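Local atomic coordinates of outer membrane porin protein 32 (PDB entry 2FGQ), a protein that forms homotrimeric, anion-selective channels across the bacterial outer membrane, each subunit being a beta-barrel pore, captured here with malate bound. Residues 140-145 and 150-155; 192-197 and 226-231. All coordinates share one frame; numbering follows the deposited sequence.

Contact 1. Residues 140-145 and 150-155; sequences YYTPNF and AGFGYA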
# COMPACT_ATOMS: atom_id res chain seq x y z
N TYR A 140 12.71 21.70 12.37
CA TYR A 140 13.59 21.79 13.53
C TYR A 140 12.73 22.14 14.73
O TYR A 140 11.99 23.13 14.71
CB TYR A 140 14.69 22.83 13.31
CG TYR A 140 15.45 23.12 14.58
CD1 TYR A 140 16.04 22.09 15.31
CD2 TYR A 140 15.52 24.41 15.10
CE1 TYR A 140 16.67 22.31 16.51
CE2 TYR A 140 16.15 24.63 16.31
CZ TYR A 140 16.73 23.59 17.00
OH TYR A 140 17.37 23.87 18.19
N TYR A 141 12.85 21.35 15.78
CA TYR A 141 12.18 21.54 17.07
C TYR A 141 13.22 21.73 18.15
O TYR A 141 14.14 20.92 18.32
CB TYR A 141 11.26 20.36 17.41
CG TYR A 141 10.14 20.24 16.45
CD1 TYR A 141 10.21 19.41 15.34
CD2 TYR A 141 8.96 20.95 16.68
CE1 TYR A 141 9.16 19.33 14.44
CE2 TYR A 141 7.87 20.84 15.81
CZ TYR A 141 7.99 20.02 14.68
OH TYR A 141 6.92 19.92 13.80
N THR A 142 13.11 22.84 18.87
CA THR A 142 14.02 23.11 19.98
C THR A 142 13.69 22.25 21.16
O THR A 142 12.57 21.74 21.29
CB THR A 142 13.94 24.58 20.46
OG1 THR A 142 12.70 24.82 21.13
CG2 THR A 142 14.01 25.60 19.31
N PRO A 143 14.63 22.14 22.10
CA PRO A 143 14.27 21.64 23.42
C PRO A 143 13.28 22.62 24.10
O PRO A 143 13.03 23.76 23.65
CB PRO A 143 15.62 21.62 24.17
CG PRO A 143 16.67 21.68 23.09
CD PRO A 143 16.04 22.54 22.02
N ASN A 144 12.69 22.15 25.17
CA ASN A 144 11.90 23.02 26.06
C ASN A 144 12.86 23.48 27.17
O ASN A 144 13.36 22.64 27.94
CB ASN A 144 10.70 22.26 26.61
CG ASN A 144 9.84 23.09 27.56
OD1 ASN A 144 10.37 23.86 28.39
ND2 ASN A 144 8.52 22.92 27.47
N PHE A 145 13.10 24.78 27.24
CA PHE A 145 13.95 25.39 28.28
C PHE A 145 13.10 26.32 29.11
O PHE A 145 12.61 27.36 28.62
CB PHE A 145 15.11 26.17 27.67
CG PHE A 145 16.16 25.29 27.01
CD1 PHE A 145 16.89 24.34 27.74
CD2 PHE A 145 16.42 25.43 25.66
CE1 PHE A 145 17.87 23.53 27.11
CE2 PHE A 145 17.41 24.66 25.04
CZ PHE A 145 18.13 23.70 25.77
N ALA A 150 10.06 26.04 20.66
CA ALA A 150 9.73 26.54 19.33
C ALA A 150 9.94 25.47 18.28
O ALA A 150 10.64 24.49 18.49
CB ALA A 150 10.57 27.76 18.97
N GLY A 151 9.32 25.69 17.13
CA GLY A 151 9.44 24.78 16.00
C GLY A 151 9.38 25.56 14.70
O GLY A 151 8.73 26.61 14.62
N PHE A 152 10.13 25.07 13.70
CA PHE A 152 10.30 25.76 12.44
C PHE A 152 10.35 24.74 11.31
O PHE A 152 10.92 23.68 11.46
CB PHE A 152 11.61 26.53 12.42
CG PHE A 152 11.82 27.40 13.61
CD1 PHE A 152 11.35 28.70 13.61
CD2 PHE A 152 12.49 26.92 14.73
CE1 PHE A 152 11.52 29.50 14.73
CE2 PHE A 152 12.68 27.71 15.83
CZ PHE A 152 12.19 28.99 15.83
N GLY A 153 9.74 25.09 10.19
CA GLY A 153 9.72 24.19 9.04
C GLY A 153 9.82 24.93 7.73
O GLY A 153 9.37 26.07 7.60
N TYR A 154 10.42 24.25 6.77
CA TYR A 154 10.53 24.69 5.39
C TYR A 154 10.22 23.47 4.52
O TYR A 154 10.82 22.45 4.70
CB TYR A 154 11.95 25.20 5.03
CG TYR A 154 11.96 25.79 3.65
CD1 TYR A 154 11.62 27.12 3.45
CD2 TYR A 154 12.25 25.00 2.54
CE1 TYR A 154 11.59 27.67 2.16
CE2 TYR A 154 12.23 25.54 1.26
CZ TYR A 154 11.89 26.87 1.07
OH TYR A 154 11.85 27.42 -0.20
N ALA A 155 9.29 23.62 3.60
CA ALA A 155 9.02 22.57 2.62
C ALA A 155 9.29 23.14 1.25
O ALA A 155 8.78 24.18 0.89
CB ALA A 155 7.59 22.02 2.68
O HOH W 1 10.05 22.36 20.34

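Contact 2. Residues 192-197 and 226-231; sequences QKTAVG and TKFKRD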
# COMPACT_ATOMS: atom_id res chain seq x y z
N GLN A 192 2.04 29.32 2.86
CA GLN A 192 2.18 28.34 1.78
C GLN A 192 1.97 29.03 0.44
O GLN A 192 1.24 30.01 0.34
CB GLN A 192 1.21 27.15 1.91
CG GLN A 192 1.50 26.33 3.04
CD GLN A 192 0.55 25.13 3.25
OE1 GLN A 192 0.44 24.65 4.37
NE2 GLN A 192 -0.06 24.60 2.17
N LYS A 193 2.65 28.51 -0.58
CA LYS A 193 2.38 28.94 -1.95
C LYS A 193 1.37 27.97 -2.57
O LYS A 193 1.51 26.76 -2.47
CB LYS A 193 3.67 28.95 -2.76
CG LYS A 193 4.70 29.95 -2.30
CD LYS A 193 4.27 31.37 -2.57
CE LYS A 193 5.26 32.42 -2.11
NZ LYS A 193 4.82 33.78 -2.62
N THR A 194 0.40 28.51 -3.27
CA THR A 194 -0.59 27.72 -3.95
C THR A 194 -1.14 28.40 -5.18
O THR A 194 -0.57 29.38 -5.67
CB THR A 194 -1.64 27.28 -2.96
OG1 THR A 194 -2.46 26.23 -3.54
CG2 THR A 194 -2.57 28.40 -2.47
N ALA A 195 -2.24 27.86 -5.68
CA ALA A 195 -3.00 28.49 -6.76
C ALA A 195 -4.47 28.31 -6.48
O ALA A 195 -4.87 27.31 -5.90
CB ALA A 195 -2.61 27.89 -8.15
N VAL A 196 -5.27 29.27 -6.93
CA VAL A 196 -6.73 29.15 -6.88
C VAL A 196 -7.21 29.50 -8.26
O VAL A 196 -6.86 30.57 -8.80
CB VAL A 196 -7.30 30.15 -5.87
CG1 VAL A 196 -8.83 30.07 -5.95
CG2 VAL A 196 -6.78 29.86 -4.46
N GLY A 197 -7.97 28.60 -8.87
CA GLY A 197 -8.38 28.80 -10.24
C GLY A 197 -7.26 29.02 -11.25
O GLY A 197 -7.47 29.70 -12.25
N THR A 226 -6.97 32.70 8.49
CA THR A 226 -6.40 32.11 7.30
C THR A 226 -6.79 32.98 6.12
O THR A 226 -7.98 33.21 5.89
CB THR A 226 -6.99 30.74 7.12
OG1 THR A 226 -6.72 29.97 8.30
CG2 THR A 226 -6.28 30.02 5.99
N LYS A 227 -5.80 33.47 5.39
CA LYS A 227 -6.07 34.34 4.24
C LYS A 227 -5.42 33.73 3.00
O LYS A 227 -4.20 33.55 2.98
CB LYS A 227 -5.46 35.72 4.51
CG LYS A 227 -5.73 36.77 3.46
CD LYS A 227 -5.40 38.24 3.90
CE LYS A 227 -4.62 38.35 5.17
NZ LYS A 227 -3.89 39.72 5.24
N PHE A 228 -6.21 33.43 1.98
CA PHE A 228 -5.67 33.12 0.67
C PHE A 228 -5.66 34.42 -0.13
O PHE A 228 -6.71 34.94 -0.53
CB PHE A 228 -6.52 32.06 -0.03
CG PHE A 228 -6.43 30.64 0.51
CD1 PHE A 228 -7.11 30.25 1.63
CD2 PHE A 228 -5.72 29.68 -0.18
CE1 PHE A 228 -7.08 28.93 2.09
CE2 PHE A 228 -5.71 28.33 0.22
CZ PHE A 228 -6.39 27.95 1.33
N LYS A 229 -4.48 34.96 -0.33
CA LYS A 229 -4.25 36.26 -0.96
C LYS A 229 -3.71 36.03 -2.37
O LYS A 229 -2.59 35.54 -2.55
CB LYS A 229 -3.25 37.06 -0.14
CG LYS A 229 -3.09 38.47 -0.57
CD LYS A 229 -2.41 39.36 0.51
CE LYS A 229 -1.51 40.39 -0.15
NZ LYS A 229 -2.22 41.16 -1.21
N ARG A 230 -4.51 36.34 -3.38
CA ARG A 230 -4.15 36.08 -4.76
C ARG A 230 -3.24 37.18 -5.26
O ARG A 230 -3.46 38.35 -4.97
CB ARG A 230 -5.45 35.96 -5.55
CG ARG A 230 -5.32 35.60 -6.98
CD ARG A 230 -6.66 35.32 -7.62
NE ARG A 230 -7.49 36.53 -7.62
CZ ARG A 230 -8.70 36.60 -8.19
NH1 ARG A 230 -9.23 35.54 -8.77
NH2 ARG A 230 -9.39 37.73 -8.14
N ASP A 231 -2.17 36.81 -5.97
CA ASP A 231 -1.14 37.77 -6.40
C ASP A 231 -1.74 38.93 -7.21
O ASP A 231 -1.32 40.08 -7.01
CB ASP A 231 -0.04 37.13 -7.25
CG ASP A 231 0.87 36.19 -6.48
OD1 ASP A 231 0.61 35.85 -5.29
OD2 ASP A 231 1.91 35.74 -7.03
O HOH W 2 -8.69 32.73 -8.97

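Contact 1. Residues 140-145 and 150-155
Tyr140 and Phe152 form an antiparallel hydrogen-bonded pair in the hairpin that joins strands 137-141 and 148-155. Tyr140 N donates to Phe152 O at 2.8 Å, and Phe152 N returns a bond to Tyr140 O at 2.9 Å. Thr142 N also donates to Ala150 O at 3.0 Å. A side chain then replaces the next carbonyl: Ala150 N gives its hydrogen to Thr142 OG1 at 2.9 Å, while the same hydroxyl donates to Pro143 O at 2.8 Å. With chi1 at 71°, OG1 lies between the backbone N and the carbonyl carbon, where it meets Ala150 N and Pro143 O. Packing is also close at the non-hydrogen-bonded pair of Tyr141 and Gly151, where the tyrosine ring lies obliquely beside the glycine, its CD2 3.9 Å from Gly151 CA. This face carries Tyr141 toward the helix 96-101, where it touches Pro96 and Gln99. The other face is looser. There Tyr140 and Phe152 point the same way side by side, closest at Tyr140 CD2 and Phe152 CD2, 4.0 Å apart, and Thr142 CG2 approaches the Phe152 ring at its edge; Phe152 lies on the surface, whereas Tyr140 OH is tied to Phe85 O. Beside the Thr142-Ala150 backbone bond a water donates to both Thr142 O and Ala150 O. The chemistry implies that backbone hydrogen bonds, rather than the sparse side-chain contact, probably do most to hold this register, with the Thr142 hydroxyl acting as acceptor and donor at once.

Contact 2. Residues 192-197 and 226-231
Phe228 and Val196 bury the most surface where strands 183-196 and 218-230 face each other, with Thr194 third. The strands are not neighbours in the sheet: strand 199-213 runs between them, and no direct hydrogen bond links the two segments. Phe228 points toward the other segment, its CG anti to the carbonyl carbon (chi1 -72°), and offers the CD2-CE2 side of its ring. Val196 makes an apolar contact there, its CG2 lying obliquely to the ring at 4.4 Å from Phe228 CD2. Thr194 CG2 comes in at the ring edge, near its plane, 4.1 Å from both Phe228 CD2 and Phe228 CE2. The threonine is split by function: its methyl faces the phenylalanine, while OG1, anti to the backbone N (chi1 -166°), is hydrogen-bonded to Asp129 OD2. The intervening strand takes part as well, with Thr201 against Val196 and Arg203 against Phe228. Near the strand ends the contact turns polar through one water, which donates to Val196 O at 2.8 Å and accepts from Arg230 NH1 at 2.9 Å, lying in the guanidinium plane at its edge. A bond from Arg230 NE to Gly233 O helps to set that group's direction. Phe228 also touches Asn120 and Ala122, so the apolar cluster and the Asp129 bond both engage the long segment between strands 86-90 and 137-141. Side chains that meet over an intervening strand, next to a long segment that, as in other porins, folds into the channel, are characteristic of the concave inner wall of a 16-stranded porin barrel.

Both contacts belong to the same closed barrel, with centres 25 Å apart and nearest atoms about 7 Å apart, so they do not touch. Contact 1 joins adjacent strands of a hairpin, mostly by backbone bonds; contact 2 joins strands with one other strand between them, through side chains and a water. Strand 171-179 separates 148-155 from 183-196 in the sheet. What they share is the long segment between strands 86-90 and 137-141: contact 1 meets its helix 96-101, contact 2 meets Asn120, Ala122 and Asp129 of it. That segment also supplies Leu94, Thr102, Ala109 and Arg133 to the malate pocket. The Tyr141 side chain lies about 10 Å from malate and about 9 Å from a calcium ion.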